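Local structure of adenine phosphoribosyltransferase (Leishmania donovani, 1QB7) at residues S201-S204 / D205-T209; K55-R58 / D59-Q63; L175-P178 / F179-A182; H16-S19 / Q20-K24. The protein probably catalyses the salvage of adenine, joining the base to 5-phospho-alpha-D-ribose 1-diphosphate to give AMP and diphosphate, and works as a homodimer. All coordinates share one frame; numbering follows the deposited sequence. Where two conformers were deposited one is given.

Along the chain the order is contact 4, contact 2, contact 3, contact 1. Contacts 4 and 2 lie on helices 17-25 and 51-67, with centres about 12 Å apart, and meet where Leu18 packs against Ala56, Ile57 and Phe60. Contacts 1 and 3, about 10 Å apart between centres, follow neighbouring strands 203-204 and 175-176 of the small parallel sheet and turn beside the bound adenine. Contact 1 also touches both helices: Leu202 packs on Leu22 and Phe60, and Lys23 donates to the Ala207 carbonyl. Contacts 2 and 3 do not touch, their nearest atoms being about 8 Å apart. A continuous path of packing thus runs from dimer-facing helix 51-67 to the adenine site.

Contact 1: S201-S204 / D205-T209; sequences SLLS and DDALT
Ser204 hands the chain from strand 203-204 straight into the 3-10 turn 205-207, and its carbonyl closes that turn: Ala207 N donates to Ser204 O over 2.9 Å at an N-H...O angle of 161°, with the nitrogen well above the carbonyl plane. A second bond of the same i to i+3 spacing, Leu208 N to Asp205 O, carries the turn one residue further. The Ser204 side chain grips the start of the turn as well. With OG anti to its own nitrogen (chi1 165°), the hydroxyl lies beside the carbonyl carbon and accepts from Asp206 N at 3.1 Å. That backbone amide bond to a serine two residues earlier is the mark of an ST turn, here leading off the end of a strand in the small parallel sheet of this phosphoribosyltransferase. Asp205 also extends the pairing with strand 175-176, and its carbonyl and that of Leu208 accept from Arg40, a residue of the adenine pocket. The remaining side-chain contacts are apolar. Leu203 sends CD1 to the methyl of Ala207 (CD1 to CB 3.7 Å), while its other branch, CD2, meets Leu208 CD2 at 3.8 Å, the two leucine side chains crossing at a slant. Helix 17-25 borders this patch through Ser19 and Leu22, which both touch Leu203.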
loop_
_atom_site.group_PDB
_atom_site.type_symbol
_atom_site.label_atom_id
_atom_site.label_comp_id
_atom_site.label_asym_id
_atom_site.label_seq_id
_atom_site.Cartn_x
_atom_site.Cartn_y
_atom_site.Cartn_z
ATOM N N SER A 201 2.447 -18.848 5.747
ATOM C CA SER A 201 1.785 -18.514 4.489
ATOM C C SER A 201 0.363 -19.051 4.538
ATOM O O SER A 201 0.105 -20.073 5.180
ATOM C CB SER A 201 2.534 -19.130 3.307
ATOM O OG SER A 201 1.990 -18.700 2.076
ATOM N N LEU A 202 -0.554 -18.364 3.862
ATOM C CA LEU A 202 -1.952 -18.773 3.834
ATOM C C LEU A 202 -2.260 -19.721 2.670
ATOM O O LEU A 202 -3.212 -20.503 2.735
ATOM C CB LEU A 202 -2.859 -17.544 3.774
ATOM C CG LEU A 202 -2.606 -16.488 4.857
ATOM C CD1 LEU A 202 -3.477 -15.272 4.603
ATOM C CD2 LEU A 202 -2.861 -17.072 6.243
ATOM N N LEU A 203 -1.444 -19.661 1.622
ATOM C CA LEU A 203 -1.631 -20.509 0.453
ATOM C C LEU A 203 -0.310 -20.730 -0.275
ATOM O O LEU A 203 0.532 -19.838 -0.334
ATOM C CB LEU A 203 -2.632 -19.875 -0.517
ATOM C CG LEU A 203 -3.095 -20.764 -1.679
ATOM C CD1 LEU A 203 -4.113 -21.773 -1.169
ATOM C CD2 LEU A 203 -3.706 -19.933 -2.798
ATOM N N SER A 204 -0.125 -21.937 -0.802
ATOM C CA SER A 204 1.067 -22.278 -1.570
ATOM C C SER A 204 0.696 -22.132 -3.042
ATOM O O SER A 204 -0.412 -22.489 -3.434
ATOM C CB SER A 204 1.482 -23.726 -1.305
ATOM O OG SER A 204 2.409 -24.162 -2.285
ATOM N N ASP A 205 1.613 -21.637 -3.867
ATOM C CA ASP A 205 1.288 -21.493 -5.283
ATOM C C ASP A 205 1.030 -22.854 -5.944
ATOM O O ASP A 205 0.498 -22.917 -7.048
ATOM C CB ASP A 205 2.354 -20.689 -6.039
ATOM C CG ASP A 205 3.595 -21.491 -6.336
ATOM O OD1 ASP A 205 4.049 -22.242 -5.443
ATOM O OD2 ASP A 205 4.120 -21.357 -7.464
ATOM N N ASP A 206 1.387 -23.938 -5.254
ATOM C CA ASP A 206 1.142 -25.279 -5.772
ATOM C C ASP A 206 -0.355 -25.540 -5.816
ATOM O O ASP A 206 -0.815 -26.429 -6.532
ATOM C CB ASP A 206 1.838 -26.339 -4.917
ATOM C CG ASP A 206 1.661 -27.755 -5.473
ATOM O OD1 ASP A 206 1.999 -27.976 -6.658
ATOM O OD2 ASP A 206 1.165 -28.641 -4.739
ATOM N N ALA A 207 -1.113 -24.755 -5.057
ATOM C CA ALA A 207 -2.560 -24.885 -5.023
ATOM C C ALA A 207 -3.195 -24.209 -6.235
ATOM O O ALA A 207 -4.359 -24.450 -6.547
ATOM C CB ALA A 207 -3.108 -24.287 -3.749
ATOM N N LEU A 208 -2.438 -23.336 -6.898
ATOM C CA LEU A 208 -2.935 -22.624 -8.069
ATOM C C LEU A 208 -2.748 -23.481 -9.302
ATOM O O LEU A 208 -1.681 -24.042 -9.520
ATOM C CB LEU A 208 -2.204 -21.294 -8.244
ATOM C CG LEU A 208 -2.269 -20.343 -7.047
ATOM C CD1 LEU A 208 -1.648 -19.019 -7.434
ATOM C CD2 LEU A 208 -3.706 -20.150 -6.587
ATOM N N THR A 209 -3.791 -23.569 -10.116
ATOM C CA THR A 209 -3.752 -24.378 -11.326
ATOM C C THR A 209 -4.089 -23.519 -12.543
ATOM O O THR A 209 -4.128 -22.292 -12.452
ATOM C CB THR A 209 -4.761 -25.553 -11.226
ATOM O OG1 THR A 209 -6.094 -25.037 -11.134
ATOM C CG2 THR A 209 -4.484 -26.400 -9.988
#

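Contact 2: K55-R58 / D59-Q63; sequences KAIR and DFLVQ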
loop_
_atom_site.group_PDB
_atom_site.type_symbol
_atom_site.label_atom_id
_atom_site.label_comp_id
_atom_site.label_asym_id
_atom_site.label_seq_id
_atom_site.Cartn_x
_atom_site.Cartn_y
_atom_site.Cartn_z
ATOM N N LYS A 55 -11.702 -9.741 3.500
ATOM C CA LYS A 55 -12.265 -9.806 4.841
ATOM C C LYS A 55 -11.809 -11.074 5.574
ATOM O O LYS A 55 -11.486 -11.033 6.762
ATOM C CB LYS A 55 -13.793 -9.742 4.783
ATOM C CG LYS A 55 -14.445 -9.649 6.149
ATOM C CD LYS A 55 -15.952 -9.612 6.058
ATOM C CE LYS A 55 -16.569 -9.676 7.445
ATOM N NZ LYS A 55 -18.064 -9.628 7.408
ATOM N N ALA A 56 -11.750 -12.187 4.850
ATOM C CA ALA A 56 -11.324 -13.457 5.433
ATOM C C ALA A 56 -9.881 -13.374 5.931
ATOM O O ALA A 56 -9.559 -13.891 7.001
ATOM C CB ALA A 56 -11.482 -14.586 4.425
ATOM N N ILE A 57 -9.021 -12.714 5.158
ATOM C CA ILE A 57 -7.615 -12.542 5.528
ATOM C C ILE A 57 -7.532 -11.659 6.769
ATOM O O ILE A 57 -6.841 -11.985 7.734
ATOM C CB ILE A 57 -6.817 -11.860 4.403
ATOM C CG1 ILE A 57 -6.731 -12.779 3.185
ATOM C CG2 ILE A 57 -5.431 -11.466 4.901
ATOM C CD1 ILE A 57 -6.203 -12.098 1.956
ATOM N N ARG A 58 -8.251 -10.539 6.733
ATOM C CA ARG A 58 -8.277 -9.592 7.842
ATOM C C ARG A 58 -8.748 -10.283 9.127
ATOM O O ARG A 58 -8.087 -10.200 10.162
ATOM C CB ARG A 58 -9.205 -8.426 7.490
ATOM C CG ARG A 58 -9.112 -7.215 8.399
ATOM C CD ARG A 58 -9.848 -7.410 9.715
ATOM N NE ARG A 58 -11.227 -7.844 9.512
ATOM C CZ ARG A 58 -12.248 -7.035 9.227
ATOM N NH1 ARG A 58 -12.060 -5.725 9.115
ATOM N NH2 ARG A 58 -13.464 -7.542 9.062
ATOM N N ASP A 59 -9.881 -10.976 9.049
ATOM C CA ASP A 59 -10.438 -11.671 10.211
ATOM C C ASP A 59 -9.494 -12.717 10.789
ATOM O O ASP A 59 -9.287 -12.770 11.998
ATOM C CB ASP A 59 -11.772 -12.342 9.862
ATOM C CG ASP A 59 -12.885 -11.348 9.612
ATOM O OD1 ASP A 59 -12.780 -10.188 10.052
ATOM O OD2 ASP A 59 -13.884 -11.736 8.978
ATOM N N PHE A 60 -8.928 -13.545 9.918
ATOM C CA PHE A 60 -8.020 -14.602 10.340
ATOM C C PHE A 60 -6.774 -14.081 11.062
ATOM O O PHE A 60 -6.484 -14.498 12.184
ATOM C CB PHE A 60 -7.623 -15.474 9.142
ATOM C CG PHE A 60 -6.733 -16.631 9.507
ATOM C CD1 PHE A 60 -7.281 -17.855 9.890
ATOM C CD2 PHE A 60 -5.347 -16.486 9.516
ATOM C CE1 PHE A 60 -6.462 -18.916 10.279
ATOM C CE2 PHE A 60 -4.519 -17.541 9.905
ATOM C CZ PHE A 60 -5.084 -18.758 10.289
ATOM N N LEU A 61 -6.046 -13.164 10.425
ATOM C CA LEU A 61 -4.825 -12.619 11.016
ATOM C C LEU A 61 -5.072 -11.805 12.283
ATOM O O LEU A 61 -4.286 -11.867 13.229
ATOM C CB LEU A 61 -4.034 -11.827 9.972
ATOM C CG LEU A 61 -3.486 -12.722 8.851
ATOM C CD1 LEU A 61 -2.777 -11.899 7.786
ATOM C CD2 LEU A 61 -2.540 -13.761 9.433
ATOM N N VAL A 62 -6.177 -11.064 12.322
ATOM C CA VAL A 62 -6.509 -10.291 13.516
ATOM C C VAL A 62 -6.731 -11.270 14.680
ATOM O O VAL A 62 -6.173 -11.088 15.763
ATOM C CB VAL A 62 -7.768 -9.408 13.295
ATOM C CG1 VAL A 62 -8.285 -8.870 14.625
ATOM C CG2 VAL A 62 -7.428 -8.244 12.361
ATOM N N GLN A 63 -7.502 -12.331 14.433
ATOM C CA GLN A 63 -7.772 -13.343 15.459
ATOM C C GLN A 63 -6.471 -13.986 15.911
ATOM O O GLN A 63 -6.248 -14.197 17.104
ATOM C CB GLN A 63 -8.717 -14.415 14.922
ATOM C CG GLN A 63 -10.151 -13.938 14.786
ATOM C CD GLN A 63 -10.972 -14.792 13.838
ATOM O OE1 GLN A 63 -10.533 -15.863 13.408
ATOM N NE2 GLN A 63 -12.166 -14.313 13.490
#
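Arg58 and Asp59, neighbours in sequence, form a side-on salt bridge in which two nitrogens share a single oxygen: NE and NH2 of Arg58 each lie 2.9 Å from Asp59 OD1. The oxygen sits near the guanidinium plane, yet both donors approach it from the same face of the carboxylate, the two planes being 28° apart. Bends at chi2 and chi3 fold the arginine back to make this possible. Arg58 NH1 has a further salt bridge with Glu92 of the second subunit, so the bridge to Asp59 probably helps fix the guanidinium at the dimer interface. Backbone bonds supply the second kind of interaction. Regular i to i+4 alpha-helical bonding within helix 51-67 includes Asp59 N to Lys55 O at 2.8 Å and Leu61 N to Ile57 O at 3.0 Å, the latter almost straight at 173°. Apolar contacts follow the same spacing. Ile57 CG2 meets Leu61 CD1 at 3.9 Å, the side chains running alongside each other, and Arg58 CD rests 3.7 Å from Val62 CG2. The extended aliphatic chain of Lys55 slants past the other carboxylate oxygen, with CG 3.6 Å from Asp59 OD2. On another side of the helix, the Phe60 ring meets His16 edge-to-face.

Contact 3: L175-P178 / F179-A182; sequences LSIP and FLKA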
loop_
_atom_site.group_PDB
_atom_site.type_symbol
_atom_site.label_atom_id
_atom_site.label_comp_id
_atom_site.label_asym_id
_atom_site.label_seq_id
_atom_site.Cartn_x
_atom_site.Cartn_y
_atom_site.Cartn_z
ATOM N N LEU A 175 0.654 -15.648 -0.094
ATOM C CA LEU A 175 1.069 -16.738 -0.949
ATOM C C LEU A 175 2.565 -17.004 -0.871
ATOM O O LEU A 175 3.369 -16.077 -0.811
ATOM C CB LEU A 175 0.722 -16.393 -2.392
ATOM C CG LEU A 175 0.969 -17.500 -3.414
ATOM C CD1 LEU A 175 -0.143 -18.538 -3.317
ATOM C CD2 LEU A 175 1.013 -16.893 -4.795
ATOM N N SER A 176 2.930 -18.282 -0.891
ATOM C CA SER A 176 4.333 -18.681 -0.872
ATOM C C SER A 176 4.641 -19.475 -2.135
ATOM O O SER A 176 3.749 -20.103 -2.720
ATOM C CB SER A 176 4.644 -19.534 0.352
ATOM O OG SER A 176 3.800 -20.668 0.404
ATOM N N ILE A 177 5.894 -19.398 -2.574
ATOM C CA ILE A 177 6.379 -20.110 -3.758
ATOM C C ILE A 177 7.493 -21.011 -3.222
ATOM O O ILE A 177 8.678 -20.720 -3.405
ATOM C CB ILE A 177 7.012 -19.137 -4.786
ATOM C CG1 ILE A 177 6.158 -17.872 -4.961
ATOM C CG2 ILE A 177 7.227 -19.851 -6.110
ATOM C CD1 ILE A 177 4.813 -18.091 -5.600
ATOM N N PRO A 178 7.128 -22.132 -2.574
ATOM C CA PRO A 178 8.100 -23.073 -1.995
ATOM C C PRO A 178 9.272 -23.496 -2.888
ATOM O O PRO A 178 10.375 -23.758 -2.393
ATOM C CB PRO A 178 7.221 -24.254 -1.570
ATOM C CG PRO A 178 6.047 -24.169 -2.502
ATOM C CD PRO A 178 5.771 -22.702 -2.536
ATOM N N PHE A 179 9.045 -23.513 -4.198
ATOM C CA PHE A 179 10.077 -23.902 -5.150
ATOM C C PHE A 179 11.311 -23.012 -5.047
ATOM O O PHE A 179 12.433 -23.468 -5.267
ATOM C CB PHE A 179 9.521 -23.855 -6.573
ATOM C CG PHE A 179 10.510 -24.261 -7.624
ATOM C CD1 PHE A 179 10.790 -25.604 -7.853
ATOM C CD2 PHE A 179 11.164 -23.301 -8.389
ATOM C CE1 PHE A 179 11.709 -25.985 -8.829
ATOM C CE2 PHE A 179 12.085 -23.674 -9.369
ATOM C CZ PHE A 179 12.355 -25.020 -9.589
ATOM N N LEU A 180 11.098 -21.742 -4.716
ATOM C CA LEU A 180 12.187 -20.783 -4.598
ATOM C C LEU A 180 12.972 -20.876 -3.290
ATOM O O LEU A 180 13.941 -20.145 -3.088
ATOM C CB LEU A 180 11.660 -19.369 -4.830
ATOM C CG LEU A 180 11.164 -19.139 -6.259
ATOM C CD1 LEU A 180 10.397 -17.831 -6.358
ATOM C CD2 LEU A 180 12.350 -19.152 -7.219
ATOM N N LYS A 181 12.529 -21.759 -2.399
ATOM C CA LYS A 181 13.197 -22.022 -1.119
ATOM C C LYS A 181 13.682 -20.830 -0.278
ATOM O O LYS A 181 14.729 -20.903 0.366
ATOM C CB LYS A 181 14.352 -23.009 -1.346
ATOM C CG LYS A 181 13.896 -24.387 -1.806
ATOM C CD LYS A 181 15.033 -25.178 -2.422
ATOM C CE LYS A 181 14.543 -26.527 -2.924
ATOM N NZ LYS A 181 15.568 -27.212 -3.765
ATOM N N ALA A 182 12.888 -19.762 -0.240
ATOM C CA ALA A 182 13.233 -18.567 0.529
ATOM C C ALA A 182 13.417 -18.867 2.018
ATOM O O ALA A 182 14.402 -18.438 2.621
ATOM C CB ALA A 182 12.170 -17.493 0.335
HETATM O O HOH W 1 10.142 -19.258 -1.521
#
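Ile177 and Leu180 pack side by side across a short 3-10 turn that leads from strand 175-176 to helix 182-192, a beta-alpha connection at the edge of the adenine site. Pro178 opens the turn, and Phe179 continues it, its side chain leading away from 175-178. Leu180 carries the main contact. Its amide donates to Ile177 O over 2.9 Å at 154°, closing the first i to i+3 step, and its CD1 branch lies 3.8 Å from Ile177 CG2, both side chains pointing the same way. The pair has a place in the pocket wall: Ile177 lies beside the bound adenine and touches Val147, while Leu180 rests on Ala149, Val147 and Ala149 being residues of the adenine pocket. Lys181 repeats the step, its nitrogen donating to Pro178 O at 2.9 Å from well above the carbonyl plane. Its backbone then takes left-handed angles (phi 45°, psi 39°), which turn the chain at the N-cap position of helix 182-192. The aliphatic chain sets off past the same carbonyl, with CG 3.6 Å from Pro178 O. Ala182 begins the helix, and a water bridges its amide back to the turn, accepting from Ala182 N at 3.1 Å and donating to Ile177 O at 2.8 Å.

Contact 4: H16-S19 / Q20-K24; sequences HALS and QLLKK
Leu18 and Leu22, one turn apart, meet by their CD1 methyls at 4.0 Å. They start from different torsions: Leu18 has CG anti to its nitrogen (chi1 171°), whereas in Leu22 CG stands anti to the carbonyl carbon (chi1 -75°), and these settings bring one branch of each together. Both leucines also reach Leu202 and helix 51-67, Leu18 through Ala56 and Phe60, Leu22 through Thr53. His16 is the N-cap of helix 17-25. Its ring lies so that ND1 accepts from Leu18 N at 2.9 Å, with the donor in the ring plane and an N-H...N angle of 163°, capping an amide of the first turn. Behind it, i to i+4 bonding begins with Gln20 N to His16 O at 3.1 Å and continues through Lys23 N to Ser19 O. Gln20 CG comes within 3.2 Å of His16 O. A water donates to Ser19 OG at 3.0 Å and weakly accepts from Gln20 NE2, linking the two polar side chains. Lys23 is extended as far as CE, and its last torsion then turns NZ aside; NZ donates to the carbonyl of Ala207, tying the helix to the turn after strand 203-204.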
loop_
_atom_site.group_PDB
_atom_site.type_symbol
_atom_site.label_atom_id
_atom_site.label_comp_id
_atom_site.label_asym_id
_atom_site.label_seq_id
_atom_site.Cartn_x
_atom_site.Cartn_y
_atom_site.Cartn_z
ATOM N N HIS A 16 -9.147 -25.236 5.495
ATOM C CA HIS A 16 -9.618 -23.973 6.059
ATOM C C HIS A 16 -10.356 -23.134 5.023
ATOM O O HIS A 16 -9.953 -23.080 3.865
ATOM C CB HIS A 16 -8.443 -23.172 6.620
ATOM C CG HIS A 16 -8.855 -22.092 7.568
ATOM N ND1 HIS A 16 -9.468 -20.932 7.154
ATOM C CD2 HIS A 16 -8.764 -22.008 8.916
ATOM C CE1 HIS A 16 -9.741 -20.180 8.206
ATOM N NE2 HIS A 16 -9.323 -20.810 9.288
ATOM N N ALA A 17 -11.443 -22.495 5.446
ATOM C CA ALA A 17 -12.243 -21.657 4.558
ATOM C C ALA A 17 -11.408 -20.566 3.865
ATOM O O ALA A 17 -11.636 -20.254 2.696
ATOM C CB ALA A 17 -13.406 -21.032 5.329
ATOM N N LEU A 18 -10.436 -20.003 4.580
ATOM C CA LEU A 18 -9.575 -18.963 4.021
ATOM C C LEU A 18 -8.686 -19.508 2.898
ATOM O O LEU A 18 -8.500 -18.852 1.868
ATOM C CB LEU A 18 -8.710 -18.332 5.120
ATOM C CG LEU A 18 -7.593 -17.369 4.681
ATOM C CD1 LEU A 18 -8.145 -16.229 3.826
ATOM C CD2 LEU A 18 -6.884 -16.828 5.906
ATOM N N SER A 19 -8.129 -20.697 3.110
ATOM C CA SER A 19 -7.271 -21.334 2.117
ATOM C C SER A 19 -8.056 -21.618 0.842
ATOM O O SER A 19 -7.564 -21.427 -0.276
ATOM C CB SER A 19 -6.710 -22.639 2.677
ATOM O OG SER A 19 -5.995 -23.345 1.686
ATOM N N GLN A 20 -9.289 -22.069 1.034
ATOM C CA GLN A 20 -10.197 -22.392 -0.053
ATOM C C GLN A 20 -10.570 -21.141 -0.836
ATOM O O GLN A 20 -10.601 -21.154 -2.062
ATOM C CB GLN A 20 -11.471 -23.019 0.520
ATOM C CG GLN A 20 -11.260 -24.329 1.255
ATOM C CD GLN A 20 -11.111 -25.493 0.310
ATOM O OE1 GLN A 20 -12.013 -26.320 0.190
ATOM N NE2 GLN A 20 -9.973 -25.560 -0.385
ATOM N N LEU A 21 -10.864 -20.066 -0.112
ATOM C CA LEU A 21 -11.258 -18.800 -0.713
ATOM C C LEU A 21 -10.119 -18.207 -1.537
ATOM O O LEU A 21 -10.344 -17.656 -2.611
ATOM C CB LEU A 21 -11.706 -17.839 0.390
ATOM C CG LEU A 21 -12.591 -16.642 0.049
ATOM C CD1 LEU A 21 -13.696 -17.030 -0.909
ATOM C CD2 LEU A 21 -13.174 -16.100 1.336
ATOM N N LEU A 22 -8.896 -18.342 -1.034
ATOM C CA LEU A 22 -7.712 -17.838 -1.725
ATOM C C LEU A 22 -7.477 -18.607 -3.017
ATOM O O LEU A 22 -7.161 -18.018 -4.050
ATOM C CB LEU A 22 -6.480 -17.949 -0.825
ATOM C CG LEU A 22 -6.393 -16.923 0.302
ATOM C CD1 LEU A 22 -5.300 -17.308 1.283
ATOM C CD2 LEU A 22 -6.133 -15.551 -0.287
ATOM N N LYS A 23 -7.640 -19.925 -2.954
ATOM C CA LYS A 23 -7.456 -20.782 -4.120
ATOM C C LYS A 23 -8.497 -20.432 -5.195
ATOM O O LYS A 23 -8.211 -20.463 -6.391
ATOM C CB LYS A 23 -7.585 -22.243 -3.687
ATOM C CG LYS A 23 -7.433 -23.279 -4.781
ATOM C CD LYS A 23 -7.740 -24.653 -4.197
ATOM C CE LYS A 23 -7.808 -25.750 -5.247
ATOM N NZ LYS A 23 -6.504 -25.992 -5.926
ATOM N N LYS A 24 -9.692 -20.062 -4.747
ATOM C CA LYS A 24 -10.795 -19.702 -5.629
ATOM C C LYS A 24 -10.615 -18.311 -6.237
ATOM O O LYS A 24 -10.870 -18.113 -7.422
ATOM C CB LYS A 24 -12.113 -19.767 -4.849
ATOM C CG LYS A 24 -13.353 -19.332 -5.620
ATOM C CD LYS A 24 -14.571 -19.266 -4.697
ATOM C CE LYS A 24 -15.778 -18.604 -5.365
ATOM N NZ LYS A 24 -16.308 -19.388 -6.517
HETATM O O HOH W 2 -6.878 -24.408 -0.971
#